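Protein yesU (PDB 1OQ1) is of unknown function but folds as a galectin-like beta sandwich of the concanavalin type, an architecture often associated with carbohydrate binding. Local coordinates at residues A[30-35]-A[41-46]; A[65-70]-A[200-205]. All blocks are in the same frame, centred on the assembly; numbering follows the deposited sequence.

Contact 1: A[30-35]-A[41-46]; sequences GGQISF and HLSHVQ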
# COMPACT_ATOMS: atom_id res chain seq x y z
N GLY A 30 4.73 15.37 4.21
CA GLY A 30 3.73 16.20 4.86
C GLY A 30 2.32 15.68 5.04
O GLY A 30 1.35 16.36 4.69
N GLY A 31 2.20 14.48 5.60
CA GLY A 31 0.88 13.92 5.83
C GLY A 31 0.26 14.52 7.08
O GLY A 31 0.97 14.92 8.00
N GLN A 32 -1.06 14.57 7.11
CA GLN A 32 -1.77 15.11 8.26
C GLN A 32 -2.65 13.98 8.81
O GLN A 32 -3.39 13.35 8.07
CB GLN A 32 -2.63 16.29 7.82
CG GLN A 32 -3.16 17.15 8.95
CD GLN A 32 -3.74 18.46 8.44
OE1 GLN A 32 -4.21 19.29 9.22
NE2 GLN A 32 -3.72 18.64 7.13
N ILE A 33 -2.54 13.73 10.12
CA ILE A 33 -3.29 12.67 10.78
C ILE A 33 -4.44 13.19 11.64
O ILE A 33 -4.28 14.15 12.40
CB ILE A 33 -2.34 11.83 11.67
CG1 ILE A 33 -1.29 11.14 10.79
CG2 ILE A 33 -3.13 10.81 12.47
CD1 ILE A 33 -0.16 10.51 11.57
N SER A 34 -5.59 12.53 11.52
CA SER A 34 -6.79 12.89 12.28
C SER A 34 -7.58 11.62 12.59
O SER A 34 -7.50 10.64 11.85
CB SER A 34 -7.66 13.84 11.46
OG SER A 34 -8.98 13.87 11.96
N PHE A 35 -8.34 11.63 13.69
CA PHE A 35 -9.12 10.45 14.04
C PHE A 35 -10.60 10.72 14.26
O PHE A 35 -11.24 10.11 15.11
CB PHE A 35 -8.52 9.75 15.26
CG PHE A 35 -7.26 8.99 14.96
CD1 PHE A 35 -6.02 9.60 15.02
CD2 PHE A 35 -7.33 7.65 14.57
CE1 PHE A 35 -4.86 8.90 14.68
CE2 PHE A 35 -6.18 6.94 14.23
CZ PHE A 35 -4.94 7.57 14.29
N HIS A 41 -7.93 9.34 9.47
CA HIS A 41 -8.14 10.26 8.35
C HIS A 41 -6.76 10.74 7.93
O HIS A 41 -6.01 11.26 8.76
CB HIS A 41 -8.97 11.47 8.78
CG HIS A 41 -10.42 11.17 9.00
ND1 HIS A 41 -11.41 11.66 8.18
CD2 HIS A 41 -11.04 10.45 9.96
CE1 HIS A 41 -12.59 11.25 8.63
NE2 HIS A 41 -12.39 10.51 9.71
N LEU A 42 -6.40 10.53 6.67
CA LEU A 42 -5.11 10.99 6.18
C LEU A 42 -5.32 12.08 5.13
O LEU A 42 -6.06 11.89 4.16
CB LEU A 42 -4.31 9.83 5.56
CG LEU A 42 -3.76 8.78 6.53
CD1 LEU A 42 -2.96 7.73 5.75
CD2 LEU A 42 -2.87 9.45 7.57
N SER A 43 -4.69 13.23 5.35
CA SER A 43 -4.78 14.36 4.43
C SER A 43 -3.39 14.96 4.25
O SER A 43 -2.40 14.35 4.68
CB SER A 43 -5.76 15.42 4.95
OG SER A 43 -5.39 15.87 6.24
N HIS A 44 -3.30 16.14 3.66
CA HIS A 44 -1.99 16.75 3.41
C HIS A 44 -1.89 18.20 3.88
O HIS A 44 -2.88 18.94 3.85
CB HIS A 44 -1.70 16.66 1.91
CG HIS A 44 -1.77 15.27 1.37
ND1 HIS A 44 -0.65 14.49 1.16
CD2 HIS A 44 -2.83 14.50 1.02
CE1 HIS A 44 -1.02 13.30 0.71
NE2 HIS A 44 -2.34 13.28 0.62
N VAL A 45 -0.70 18.61 4.31
CA VAL A 45 -0.51 19.98 4.78
C VAL A 45 -0.44 20.97 3.63
O VAL A 45 -0.71 22.16 3.81
CB VAL A 45 0.76 20.10 5.67
CG1 VAL A 45 0.62 19.20 6.90
CG2 VAL A 45 2.00 19.73 4.88
N GLN A 46 -0.08 20.48 2.44
CA GLN A 46 0.02 21.30 1.23
C GLN A 46 -0.42 20.51 -0.00
O GLN A 46 -0.45 19.28 0.03
CB GLN A 46 1.45 21.79 1.02
CG GLN A 46 1.90 22.85 2.00
CD GLN A 46 3.15 23.55 1.54
OE1 GLN A 46 3.28 23.90 0.37
NE2 GLN A 46 4.08 23.78 2.46
O HOH W 1 -6.39 14.26 8.30

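Contact 2: A[65-70]-A[200-205]; sequences VTWDFS and IGFRQM. With ACY (acetic acid), chain E.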
# COMPACT_ATOMS: atom_id res chain seq x y z
N VAL A 65 -3.02 -9.34 3.39
CA VAL A 65 -3.18 -8.02 3.99
C VAL A 65 -4.55 -7.44 3.66
O VAL A 65 -4.95 -7.38 2.50
CB VAL A 65 -2.09 -7.05 3.46
CG1 VAL A 65 -2.21 -5.69 4.15
CG2 VAL A 65 -0.71 -7.65 3.68
N THR A 66 -5.26 -7.00 4.70
CA THR A 66 -6.59 -6.44 4.52
C THR A 66 -6.77 -5.11 5.26
O THR A 66 -6.12 -4.85 6.28
CB THR A 66 -7.68 -7.41 5.02
OG1 THR A 66 -7.42 -7.77 6.39
CG2 THR A 66 -7.71 -8.67 4.16
N TRP A 67 -7.65 -4.28 4.72
CA TRP A 67 -7.96 -2.99 5.34
C TRP A 67 -9.20 -2.39 4.69
O TRP A 67 -9.56 -2.74 3.56
CB TRP A 67 -6.76 -2.03 5.23
CG TRP A 67 -6.46 -1.46 3.85
CD1 TRP A 67 -6.80 -0.21 3.39
CD2 TRP A 67 -5.71 -2.08 2.80
NE1 TRP A 67 -6.30 -0.03 2.11
CE2 TRP A 67 -5.63 -1.16 1.73
CE3 TRP A 67 -5.10 -3.34 2.66
CZ2 TRP A 67 -4.96 -1.45 0.54
CZ3 TRP A 67 -4.43 -3.63 1.47
CH2 TRP A 67 -4.37 -2.69 0.43
N ASP A 68 -9.88 -1.52 5.44
CA ASP A 68 -11.06 -0.83 4.95
C ASP A 68 -10.58 0.52 4.42
O ASP A 68 -9.80 1.20 5.08
CB ASP A 68 -12.06 -0.62 6.09
CG ASP A 68 -12.96 -1.83 6.31
OD1 ASP A 68 -12.60 -2.93 5.86
OD2 ASP A 68 -14.02 -1.67 6.95
N PHE A 69 -11.06 0.90 3.24
CA PHE A 69 -10.66 2.14 2.58
C PHE A 69 -11.85 2.99 2.14
O PHE A 69 -12.80 2.47 1.55
CB PHE A 69 -9.83 1.80 1.34
CG PHE A 69 -9.49 2.98 0.48
CD1 PHE A 69 -8.54 3.92 0.89
CD2 PHE A 69 -10.10 3.16 -0.76
CE1 PHE A 69 -8.21 5.00 0.08
CE2 PHE A 69 -9.77 4.24 -1.58
CZ PHE A 69 -8.83 5.16 -1.16
N SER A 70 -11.79 4.29 2.42
CA SER A 70 -12.85 5.21 2.04
C SER A 70 -12.27 6.46 1.36
O SER A 70 -11.59 7.25 2.01
CB SER A 70 -13.64 5.66 3.27
OG SER A 70 -14.18 4.56 3.97
N ILE A 200 5.19 -2.54 5.60
CA ILE A 200 4.03 -2.16 4.80
C ILE A 200 3.79 -0.68 5.08
O ILE A 200 3.84 -0.24 6.23
CB ILE A 200 2.78 -2.96 5.20
CG1 ILE A 200 2.96 -4.43 4.81
CG2 ILE A 200 1.54 -2.36 4.53
CD1 ILE A 200 1.85 -5.33 5.25
N GLY A 201 3.54 0.09 4.02
CA GLY A 201 3.32 1.52 4.18
C GLY A 201 2.18 2.05 3.34
O GLY A 201 1.82 1.48 2.31
N PHE A 202 1.62 3.17 3.79
CA PHE A 202 0.50 3.81 3.11
C PHE A 202 0.92 5.14 2.51
O PHE A 202 1.26 6.08 3.23
CB PHE A 202 -0.63 4.05 4.11
CG PHE A 202 -1.27 2.78 4.60
CD1 PHE A 202 -2.46 2.33 4.04
CD2 PHE A 202 -0.65 2.02 5.59
CE1 PHE A 202 -3.03 1.13 4.46
CE2 PHE A 202 -1.22 0.81 6.01
CZ PHE A 202 -2.41 0.37 5.44
N ARG A 203 0.89 5.23 1.18
CA ARG A 203 1.25 6.47 0.51
C ARG A 203 0.05 7.19 -0.08
O ARG A 203 -0.93 6.57 -0.48
CB ARG A 203 2.26 6.21 -0.62
CG ARG A 203 2.52 7.43 -1.52
CD ARG A 203 3.59 7.12 -2.56
NE ARG A 203 3.97 8.27 -3.38
CZ ARG A 203 4.58 9.35 -2.90
NH1 ARG A 203 4.87 9.44 -1.61
NH2 ARG A 203 4.94 10.33 -3.72
N GLN A 204 0.13 8.51 -0.12
CA GLN A 204 -0.91 9.32 -0.72
C GLN A 204 -0.26 10.47 -1.44
O GLN A 204 0.77 10.99 -0.99
CB GLN A 204 -1.87 9.90 0.32
CG GLN A 204 -2.78 8.89 1.00
CD GLN A 204 -3.92 9.57 1.75
OE1 GLN A 204 -3.97 10.80 1.87
NE2 GLN A 204 -4.84 8.76 2.28
N MSE A 205 -0.83 10.85 -2.57
CA MSE A 205 -0.35 12.00 -3.31
C MSE A 205 -1.36 13.08 -2.94
O MSE A 205 -2.57 12.85 -3.04
CB MSE A 205 -0.39 11.76 -4.82
CG MSE A 205 0.74 10.90 -5.35
SE MSE A 205 0.82 10.98 -7.28
CE MSE A 205 1.88 12.60 -7.48
C ACY E . 3.87 9.48 -6.81
O ACY E . 3.31 8.43 -6.26
OXT ACY E . 4.39 10.49 -6.21
CH3 ACY E . 3.85 9.47 -8.33

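Contact 1: A[30-35]-A[41-46]
Ile33 and Leu42 lie side by side on one face of this strand pair, pointing the same way, with CG1 of Ile33 4.0 Å from CD2 of Leu42. Leu42 is the packed member, buried against Tyr212 and Phe51; Ile33 beside it is exposed, although it touches Phe53. The other face, bearing Gln32, Ser34, His41 and Ser43, is the hydrated one, yet its contacts are close. There Ser43 turns OG into the crowded position between its own N and carbonyl carbon (chi1 57°), which sets OG 3.2 Å from CB of Gln32; a water joins this hydroxyl to Gln32 O. The pairing is that of an antiparallel beta hairpin, its strand axes at 148°. Two hydrogen-bonded pairs flank Ile33 and Leu42: Gln32 with Ser43, and Ser34 with His41. In the latter, His41 N gives a nearly straight bond to Ser34 O (2.7 Å, 168°), whereas Ser34 N reaches His41 O less directly, at 3.1 Å. Beyond the paired strands, Val45 N still binds Gly30 O at 3.1 Å, and Val45 CG2 rests 3.4 Å from that same oxygen. Gly31 faces His44, whose side chain leaves the backbone away from segment 30-35; its ND1 is hydrogen-bonded to Ala49 O.

Contact 2: A[65-70]-A[200-205]
One face of the Trp67 indole receives the edge of the Phe202 ring in a T-shaped stack: the planes stand at 89°, and the centroid of the five-membered ring lies 5.5 Å from that of the phenyl. Phe202 CE1 makes the approach, 4.1 Å from Trp67 CD1 and displaced toward the rim of the indole. At the indole edge, NE1 is hydrogen-bonded to Tyr119 OH, which helps fix the rotation of the ring. The Trp67 and Phe202 side chains pass alongside each other, pointing opposite ways. Beside this pair Val65 and Ile200 meet tip to tip, CG2 of Val65 lying 3.8 Å from CD1 of Ile200. No hydrogen bond links the segments, and the backbones are well apart, with CA of Trp67 11.1 Å from CA of Phe202. Such spacing, bridged by side chains alone, identifies face-to-face packing of two sheets in the beta sandwich. On strand 199-205, Arg203 points elsewhere: its extended chain presents the guanidinium edge to an acetate, probably from the crystallisation liquor. Arg203 NE donates to acetate O at 3.0 Å, and Arg203 NH2 to acetate OXT at 2.6 Å. Strand 63-73 runs between 161-168 and 209-222 in one sheet, while strand 199-205 lies between 51-54 and 76-86 in the other, with Phe215 and Leu80 also against Phe202.

In the fold
From the N terminus, the chain first closes contact 1, a local hairpin with five residues between its segments. Contact 2 opens later, at 65-70, and closes at 200-205 after a separation of 130 residues that takes in much of both sheets. The two are therefore in series, neither nesting nor crossing. Contact 1 pairs neighbouring strands within one sheet at the surface; contact 2 joins that sheet to its partner across the buried interior. Their centres are 14 Å apart, yet they touch where the hairpin approaches strand 199-205: His44 CE1 packs 3.7 Å from Met205 C. Strand 209-222 pairs with both 40-44 and 63-73, giving the contacts a common neighbour.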